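Local atomic coordinates of putative glucoamylase (Bacteroides caccae ATCC 43185, PDB entry 4QT9), a protein that probably hydrolyses glycosidic bonds as a putative glucoamylase with an alpha/alpha toroid fold. Residues 184-189 with 210-215; 226-231 with 276-281. All coordinates share one frame; numbering follows the deposited sequence.

Contact 1 sets the loop 184-189 against helix 209-217, and contact 2 ties the following helix, 225-232, to the end of strand 276-277 and the turn 278-281. Their centres lie about 12 Å apart on the same side of the chain's centre, contact 1 about 16 Å and contact 2 about 21 Å from it. V227, on helix 225-232, bridges the two: its CG1 is 3.8 Å from L186 CG, and its O is 3.4 Å from Y212 CE1. Farther along, N184 packs on A226 and D230. The contacts follow one another along the chain, and together they join a loop, two successive helices and a turn within the alpha/alpha toroid.

Contact 1: 184-189 with 210-215; sequences NVLYWH and IMYILA
L186 and Y212 carry this buried contact, meeting through both backbone and side chain. L186 N donates to Y212 OH over 3.1 Å in a nearly straight bond, 168° at the hydrogen. The leucine side chain runs from the hydroxyl toward the helix, antiparallel to the tyrosine. Its CD1 comes down over one face of the ring, 3.8 Å from the Y212 ring centroid and only 16° off the normal, a CH-pi contact. L186 CB and CG follow the ring toward its hydroxyl end, with CG 3.9 Å from Y212 CE1.

Past the ring, L186 CD1 reaches the helix itself and touches A215 CB at 3.6 Å. The selenomethionine M211 comes in from one helical turn before A215: with CG anti to the backbone N (chi1 -176°) its chain extends outward, then bends at chi3 to bring CE within 4.2 Å of L186 CD1. M211, Y212 and A215 thus all meet the one methyl, L186 CD1. V185 adds less: its CB points away from the helix, yet CG2 turns back to 3.5 Å from Y212 OH.

The hydroxyl is gripped twice, since it also hydrogen-bonds to the carbonyl oxygen of I202, whose backbone in turn bonds to that of L186. Loop and I202 therefore hold the hydroxyl end of Y212 in place, satisfying its buried oxygen. The W232 ring meets the Y212 ring, and M211 rests on V136 and A139 of helix 135-152. The whole is loop-on-helix packing in an alpha/alpha toroid, a leucine and a tyrosine fastening an irregular connection to a helix of the fold.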
ATOM      1  N   ASN A 184       9.244  23.898   0.117  1.00 21.50           N
ATOM      2  CA  ASN A 184       7.988  23.511  -0.556  1.00 21.79           C
ATOM      3  C   ASN A 184       8.112  22.114  -1.157  1.00 26.32           C
ATOM      4  O   ASN A 184       8.002  21.906  -2.364  1.00 26.29           O
ATOM      5  CB  ASN A 184       7.573  24.555  -1.591  1.00 25.22           C
ATOM      6  CG  ASN A 184       7.132  25.825  -0.923  1.00 38.49           C
ATOM      7  OD1 ASN A 184       6.375  25.814   0.057  1.00 29.14           O
ATOM      8  ND2 ASN A 184       7.640  26.932  -1.390  1.00 37.75           N
ATOM      9  N   VAL A 185       8.339  21.144  -0.267  1.00 22.97           N
ATOM     10  CA  VAL A 185       8.538  19.720  -0.579  1.00 21.22           C
ATOM     11  C   VAL A 185       8.490  18.964   0.744  1.00 24.28           C
ATOM     12  O   VAL A 185       8.756  19.558   1.799  1.00 23.87           O
ATOM     13  CB  VAL A 185       9.892  19.502  -1.333  1.00 24.27           C
ATOM     14  CG1 VAL A 185      11.098  19.817  -0.432  1.00 23.45           C
ATOM     15  CG2 VAL A 185       9.993  18.091  -1.931  1.00 23.73           C
ATOM     16  N   LEU A 186       8.186  17.665   0.692  1.00 20.80           N
ATOM     17  CA  LEU A 186       8.212  16.809   1.873  1.00 19.97           C
ATOM     18  C   LEU A 186       9.390  15.859   1.779  1.00 25.20           C
ATOM     19  O   LEU A 186       9.594  15.249   0.734  1.00 24.02           O
ATOM     20  CB  LEU A 186       6.899  16.007   2.017  1.00 19.07           C
ATOM     21  CG  LEU A 186       5.652  16.821   2.326  1.00 21.92           C
ATOM     22  CD1 LEU A 186       4.406  15.996   2.082  1.00 21.13           C
ATOM     23  CD2 LEU A 186       5.701  17.355   3.764  1.00 21.30           C
ATOM     24  N   TYR A 187      10.154  15.732   2.863  1.00 23.45           N
ATOM     25  CA  TYR A 187      11.269  14.785   2.946  1.00 23.82           C
ATOM     26  C   TYR A 187      10.757  13.451   3.482  1.00 27.11           C
ATOM     27  O   TYR A 187       9.846  13.409   4.316  1.00 24.44           O
ATOM     28  CB  TYR A 187      12.397  15.338   3.828  1.00 25.47           C
ATOM     29  CG  TYR A 187      13.227  16.383   3.120  1.00 28.36           C
ATOM     30  CD1 TYR A 187      12.783  17.702   3.010  1.00 30.07           C
ATOM     31  CD2 TYR A 187      14.458  16.060   2.560  1.00 30.08           C
ATOM     32  CE1 TYR A 187      13.537  18.665   2.339  1.00 30.63           C
ATOM     33  CE2 TYR A 187      15.216  17.012   1.879  1.00 31.73           C
ATOM     34  CZ  TYR A 187      14.758  18.318   1.786  1.00 38.03           C
ATOM     35  OH  TYR A 187      15.513  19.262   1.145  1.00 36.59           O
ATOM     36  N   TRP A 188      11.323  12.347   2.980  1.00 25.71           N
ATOM     37  CA  TRP A 188      10.918  11.007   3.355  1.00 25.12           C
ATOM     38  C   TRP A 188      11.214  10.701   4.835  1.00 27.32           C
ATOM     39  O   TRP A 188      10.363  10.121   5.523  1.00 26.96           O
ATOM     40  CB  TRP A 188      11.653   9.981   2.451  1.00 24.35           C
ATOM     41  CG  TRP A 188      10.999   8.630   2.370  1.00 25.27           C
ATOM     42  CD1 TRP A 188      10.664   7.812   3.415  1.00 27.95           C
ATOM     43  CD2 TRP A 188      10.742   7.877   1.172  1.00 25.39           C
ATOM     44  NE1 TRP A 188      10.152   6.625   2.945  1.00 27.11           N
ATOM     45  CE2 TRP A 188      10.223   6.623   1.571  1.00 29.39           C
ATOM     46  CE3 TRP A 188      10.906   8.142  -0.208  1.00 26.92           C
ATOM     47  CZ2 TRP A 188       9.819   5.653   0.642  1.00 28.99           C
ATOM     48  CZ3 TRP A 188      10.467   7.201  -1.125  1.00 28.97           C
ATOM     49  CH2 TRP A 188       9.929   5.973  -0.702  1.00 29.51           C
ATOM     50  N   HIS A 189      12.432  11.072   5.304  1.00 21.39           N
ATOM     51  CA  HIS A 189      12.913  10.759   6.647  1.00 20.66           C
ATOM     52  C   HIS A 189      13.394  11.909   7.486  1.00 25.95           C
ATOM     53  O   HIS A 189      13.861  12.935   6.994  1.00 25.51           O
ATOM     54  CB  HIS A 189      14.104   9.782   6.587  1.00 21.42           C
ATOM     55  CG  HIS A 189      14.010   8.726   5.538  1.00 23.81           C
ATOM     56  ND1 HIS A 189      14.520   8.933   4.273  1.00 25.66           N
ATOM     57  CD2 HIS A 189      13.535   7.463   5.622  1.00 24.34           C
ATOM     58  CE1 HIS A 189      14.340   7.789   3.632  1.00 24.52           C
ATOM     59  NE2 HIS A 189      13.718   6.896   4.395  1.00 24.25           N
ATOM     60  N   ILE A 210      -0.468   9.853  -1.923  1.00 23.02           N
ATOM     61  CA  ILE A 210      -1.361   9.959  -0.762  1.00 21.92           C
ATOM     62  C   ILE A 210      -0.654  10.688   0.419  1.00 25.13           C
ATOM     63  O   ILE A 210      -1.318  11.317   1.248  1.00 23.87           O
ATOM     64  CB  ILE A 210      -1.950   8.557  -0.350  1.00 25.51           C
ATOM     65  CG1 ILE A 210      -3.244   8.661   0.501  1.00 25.64           C
ATOM     66  CG2 ILE A 210      -0.922   7.639   0.345  1.00 26.05           C
ATOM     67  CD1 ILE A 210      -4.436   9.468  -0.172  1.00 32.22           C
HETATM   68  N   MSE A 211       0.682  10.626   0.483  1.00 21.06           N
HETATM   69  CA  MSE A 211       1.428  11.325   1.544  1.00 19.41           C
HETATM   70  C   MSE A 211       1.251  12.870   1.420  1.00 23.44           C
HETATM   71  O   MSE A 211       1.062  13.536   2.430  1.00 22.42           O
HETATM   72  CB  MSE A 211       2.913  10.927   1.503  1.00 19.56           C
HETATM   73  CG  MSE A 211       3.724  11.543   2.628  1.00 23.79           C
HETATM   74 SE   MSE A 211       5.605  11.552   2.140  0.75 28.83          SE
HETATM   75  CE  MSE A 211       5.484  12.311   0.412  1.00 25.14           C
ATOM     76  N   TYR A 212       1.293  13.416   0.188  1.00 20.83           N
ATOM     77  CA  TYR A 212       1.037  14.846  -0.060  1.00 18.51           C
ATOM     78  C   TYR A 212      -0.434  15.182   0.151  1.00 22.41           C
ATOM     79  O   TYR A 212      -0.725  16.278   0.613  1.00 21.20           O
ATOM     80  CB  TYR A 212       1.439  15.223  -1.504  1.00 18.74           C
ATOM     81  CG  TYR A 212       2.908  15.538  -1.638  1.00 18.65           C
ATOM     82  CD1 TYR A 212       3.388  16.820  -1.405  1.00 20.53           C
ATOM     83  CD2 TYR A 212       3.826  14.546  -1.961  1.00 18.46           C
ATOM     84  CE1 TYR A 212       4.750  17.102  -1.478  1.00 22.86           C
ATOM     85  CE2 TYR A 212       5.194  14.813  -2.014  1.00 19.00           C
ATOM     86  CZ  TYR A 212       5.651  16.093  -1.762  1.00 24.50           C
ATOM     87  OH  TYR A 212       6.987  16.387  -1.861  1.00 25.02           O
ATOM     88  N   ILE A 213      -1.376  14.280  -0.224  1.00 21.27           N
ATOM     89  CA  ILE A 213      -2.820  14.567  -0.022  1.00 20.59           C
ATOM     90  C   ILE A 213      -3.110  14.651   1.504  1.00 23.76           C
ATOM     91  O   ILE A 213      -3.740  15.615   1.938  1.00 23.15           O
ATOM     92  CB  ILE A 213      -3.740  13.552  -0.766  1.00 22.91           C
ATOM     93  CG1 ILE A 213      -3.710  13.836  -2.307  1.00 23.79           C
ATOM     94  CG2 ILE A 213      -5.189  13.581  -0.230  1.00 23.17           C
ATOM     95  CD1 ILE A 213      -3.889  12.658  -3.120  1.00 26.33           C
ATOM     96  N   LEU A 214      -2.612  13.692   2.306  1.00 20.07           N
ATOM     97  CA  LEU A 214      -2.798  13.696   3.779  1.00 19.32           C
ATOM     98  C   LEU A 214      -2.040  14.857   4.443  1.00 23.20           C
ATOM     99  O   LEU A 214      -2.555  15.453   5.381  1.00 23.19           O
ATOM    100  CB  LEU A 214      -2.363  12.363   4.373  1.00 19.55           C
ATOM    101  CG  LEU A 214      -3.226  11.172   3.985  1.00 22.91           C
ATOM    102  CD1 LEU A 214      -2.606   9.894   4.472  1.00 23.17           C
ATOM    103  CD2 LEU A 214      -4.677  11.337   4.491  1.00 24.00           C
ATOM    104  N   ALA A 215      -0.856  15.226   3.916  1.00 22.16           N
ATOM    105  CA  ALA A 215      -0.101  16.377   4.415  1.00 23.13           C
ATOM    106  C   ALA A 215      -0.924  17.652   4.273  1.00 25.53           C
ATOM    107  O   ALA A 215      -0.954  18.441   5.199  1.00 25.52           O
ATOM    108  CB  ALA A 215       1.206  16.518   3.666  1.00 24.27           C
TER

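Contact 2: 226-231 with 276-281; sequences AVYHDG and LKDEYC
H229 ND1 and Y280 OH stand only 2.5 Å apart, a short and nearly straight hydrogen bond (169°) in which either could be the donor. The hydroxyl meets the imidazole at its edge, near the ring plane, and the two rings touch rim to rim, neither over the face of the other. H229 is put there by CG lying anti to the carbonyl carbon (chi1 -70°).

Y228 reaches D278 tip to tip: its OH donates to OD2 over 2.6 Å, on the syn side and 29° out of the carboxylate plane. The phenol rings also slide past each other, Y228 CE2 lying 3.8 Å from Y280 CE2. E279 OE1 adds a looser approach, 3.5 Å from H229 CE1.

D278 OD1 accepts from Y280 N, an Asx turn within the type I turn 278-281, and hydrogen-bonds to the hydroxyl of Y284, so the carboxylate is held at both oxygens. Y284 begins helix 284-301, and strand 276-277 pairs antiparallel with 430-431; Y228 also packs on W232 of its own helix and on Y212 of helix 209-217.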
ATOM      1  N   ALA A 226       1.556  24.939  -2.053  1.00 25.28           N
ATOM      2  CA  ALA A 226       2.848  25.091  -2.752  1.00 25.39           C
ATOM      3  C   ALA A 226       3.742  23.851  -2.561  1.00 27.01           C
ATOM      4  O   ALA A 226       4.505  23.496  -3.460  1.00 25.75           O
ATOM      5  CB  ALA A 226       3.569  26.343  -2.269  1.00 26.09           C
ATOM      6  N   VAL A 227       3.619  23.185  -1.418  1.00 24.54           N
ATOM      7  CA  VAL A 227       4.381  21.961  -1.105  1.00 24.56           C
ATOM      8  C   VAL A 227       4.053  20.883  -2.151  1.00 29.28           C
ATOM      9  O   VAL A 227       4.978  20.236  -2.640  1.00 29.14           O
ATOM     10  CB  VAL A 227       4.148  21.487   0.350  1.00 26.83           C
ATOM     11  CG1 VAL A 227       4.734  20.092   0.601  1.00 26.28           C
ATOM     12  CG2 VAL A 227       4.726  22.496   1.330  1.00 26.06           C
ATOM     13  N   TYR A 228       2.761  20.741  -2.541  1.00 26.07           N
ATOM     14  CA  TYR A 228       2.330  19.787  -3.585  1.00 24.99           C
ATOM     15  C   TYR A 228       2.728  20.257  -5.002  1.00 28.13           C
ATOM     16  O   TYR A 228       3.237  19.459  -5.763  1.00 27.00           O
ATOM     17  CB  TYR A 228       0.806  19.578  -3.520  1.00 25.39           C
ATOM     18  CG  TYR A 228       0.241  18.700  -4.621  1.00 26.41           C
ATOM     19  CD1 TYR A 228       0.325  17.313  -4.545  1.00 28.27           C
ATOM     20  CD2 TYR A 228      -0.442  19.254  -5.699  1.00 26.40           C
ATOM     21  CE1 TYR A 228      -0.205  16.502  -5.543  1.00 29.60           C
ATOM     22  CE2 TYR A 228      -0.975  18.452  -6.706  1.00 27.50           C
ATOM     23  CZ  TYR A 228      -0.834  17.076  -6.636  1.00 35.91           C
ATOM     24  OH  TYR A 228      -1.332  16.276  -7.640  1.00 35.45           O
ATOM     25  N   HIS A 229       2.488  21.533  -5.357  1.00 26.41           N
ATOM     26  CA  HIS A 229       2.758  22.072  -6.690  1.00 25.77           C
ATOM     27  C   HIS A 229       4.260  22.236  -6.987  1.00 31.96           C
ATOM     28  O   HIS A 229       4.689  21.885  -8.100  1.00 31.84           O
ATOM     29  CB  HIS A 229       1.999  23.386  -6.886  1.00 26.79           C
ATOM     30  CG  HIS A 229       0.523  23.157  -7.002  1.00 29.37           C
ATOM     31  ND1 HIS A 229      -0.020  22.471  -8.089  1.00 30.96           N
ATOM     32  CD2 HIS A 229      -0.468  23.443  -6.138  1.00 29.91           C
ATOM     33  CE1 HIS A 229      -1.316  22.381  -7.852  1.00 29.65           C
ATOM     34  NE2 HIS A 229      -1.636  22.959  -6.697  1.00 29.77           N
ATOM     35  N   ASP A 230       5.060  22.724  -6.010  1.00 27.95           N
ATOM     36  CA  ASP A 230       6.516  22.894  -6.193  1.00 28.17           C
ATOM     37  C   ASP A 230       7.301  21.600  -5.932  1.00 32.53           C
ATOM     38  O   ASP A 230       8.314  21.387  -6.590  1.00 34.74           O
ATOM     39  CB  ASP A 230       7.096  24.005  -5.270  1.00 30.58           C
ATOM     40  CG  ASP A 230       6.539  25.422  -5.414  1.00 43.52           C
ATOM     41  OD1 ASP A 230       5.620  25.629  -6.247  1.00 43.93           O
ATOM     42  OD2 ASP A 230       7.024  26.325  -4.695  1.00 52.22           O
ATOM     43  N   GLY A 231       6.894  20.807  -4.931  1.00 26.67           N
ATOM     44  CA  GLY A 231       7.582  19.578  -4.523  1.00 24.83           C
ATOM     45  C   GLY A 231       7.160  18.312  -5.229  1.00 29.19           C
ATOM     46  O   GLY A 231       7.979  17.684  -5.918  1.00 27.23           O
ATOM     47  N   LEU A 276     -11.205  10.619 -10.603  1.00 26.06           N
ATOM     48  CA  LEU A 276     -10.259  11.512  -9.938  1.00 25.32           C
ATOM     49  C   LEU A 276      -9.391  12.213 -10.975  1.00 29.48           C
ATOM     50  O   LEU A 276      -8.790  11.575 -11.835  1.00 26.39           O
ATOM     51  CB  LEU A 276      -9.395  10.764  -8.901  1.00 24.39           C
ATOM     52  CG  LEU A 276      -8.482  11.627  -7.987  1.00 27.56           C
ATOM     53  CD1 LEU A 276      -9.293  12.369  -6.943  1.00 27.34           C
ATOM     54  CD2 LEU A 276      -7.402  10.756  -7.270  1.00 26.92           C
ATOM     55  N   LYS A 277      -9.328  13.541 -10.873  1.00 27.56           N
ATOM     56  CA  LYS A 277      -8.530  14.360 -11.767  1.00 28.33           C
ATOM     57  C   LYS A 277      -7.981  15.567 -11.035  1.00 33.71           C
ATOM     58  O   LYS A 277      -8.527  15.982 -10.012  1.00 34.95           O
ATOM     59  CB  LYS A 277      -9.350  14.805 -12.995  1.00 30.83           C
ATOM     60  CG  LYS A 277     -10.410  15.865 -12.718  1.00 44.33           C
ATOM     61  CD  LYS A 277     -11.469  15.961 -13.817  1.00 58.76           C
ATOM     62  CE  LYS A 277     -12.605  14.976 -13.626  1.00 77.83           C
ATOM     63  NZ  LYS A 277     -13.348  15.213 -12.358  1.00 87.68           N
ATOM     64  N   ASP A 278      -6.910  16.140 -11.570  1.00 30.32           N
ATOM     65  CA  ASP A 278      -6.337  17.370 -11.064  1.00 30.68           C
ATOM     66  C   ASP A 278      -5.569  18.028 -12.225  1.00 36.32           C
ATOM     67  O   ASP A 278      -5.629  17.546 -13.377  1.00 34.78           O
ATOM     68  CB  ASP A 278      -5.520  17.134  -9.749  1.00 32.32           C
ATOM     69  CG  ASP A 278      -4.035  16.850  -9.866  1.00 39.66           C
ATOM     70  OD1 ASP A 278      -3.633  16.118 -10.812  1.00 37.32           O
ATOM     71  OD2 ASP A 278      -3.280  17.303  -8.982  1.00 42.45           O
ATOM     72  N   GLU A 279      -4.900  19.150 -11.940  1.00 35.65           N
ATOM     73  CA  GLU A 279      -4.097  19.942 -12.892  1.00 36.96           C
ATOM     74  C   GLU A 279      -3.107  19.075 -13.707  1.00 38.60           C
ATOM     75  O   GLU A 279      -2.898  19.332 -14.896  1.00 40.61           O
ATOM     76  CB  GLU A 279      -3.321  20.998 -12.075  1.00 39.17           C
ATOM     77  CG  GLU A 279      -2.412  21.927 -12.868  1.00 55.78           C
ATOM     78  CD  GLU A 279      -1.801  23.079 -12.082  1.00 77.77           C
ATOM     79  OE1 GLU A 279      -2.341  23.426 -11.005  1.00 61.49           O
ATOM     80  OE2 GLU A 279      -0.797  23.654 -12.563  1.00 72.13           O
ATOM     81  N   TYR A 280      -2.555  18.013 -13.090  1.00 30.78           N
ATOM     82  CA  TYR A 280      -1.524  17.206 -13.722  1.00 29.31           C
ATOM     83  C   TYR A 280      -1.986  15.895 -14.376  1.00 34.79           C
ATOM     84  O   TYR A 280      -1.178  15.256 -15.055  1.00 35.61           O
ATOM     85  CB  TYR A 280      -0.427  16.924 -12.697  1.00 28.11           C
ATOM     86  CG  TYR A 280       0.012  18.207 -12.030  1.00 28.63           C
ATOM     87  CD1 TYR A 280       0.699  19.186 -12.743  1.00 31.56           C
ATOM     88  CD2 TYR A 280      -0.353  18.491 -10.714  1.00 28.01           C
ATOM     89  CE1 TYR A 280       1.076  20.388 -12.144  1.00 32.85           C
ATOM     90  CE2 TYR A 280      -0.008  19.701 -10.114  1.00 28.96           C
ATOM     91  CZ  TYR A 280       0.718  20.639 -10.828  1.00 34.34           C
ATOM     92  OH  TYR A 280       1.108  21.805 -10.227  1.00 29.87           O
ATOM     93  N   CYS A 281      -3.247  15.499 -14.204  1.00 30.93           N
ATOM     94  CA  CYS A 281      -3.741  14.252 -14.792  1.00 29.95           C
ATOM     95  C   CYS A 281      -5.253  14.345 -15.030  1.00 32.23           C
ATOM     96  O   CYS A 281      -5.994  14.505 -14.055  1.00 30.05           O
ATOM     97  CB  CYS A 281      -3.384  13.058 -13.912  1.00 29.38           C
ATOM     98  SG  CYS A 281      -3.748  11.450 -14.661  1.00 33.46           S
TER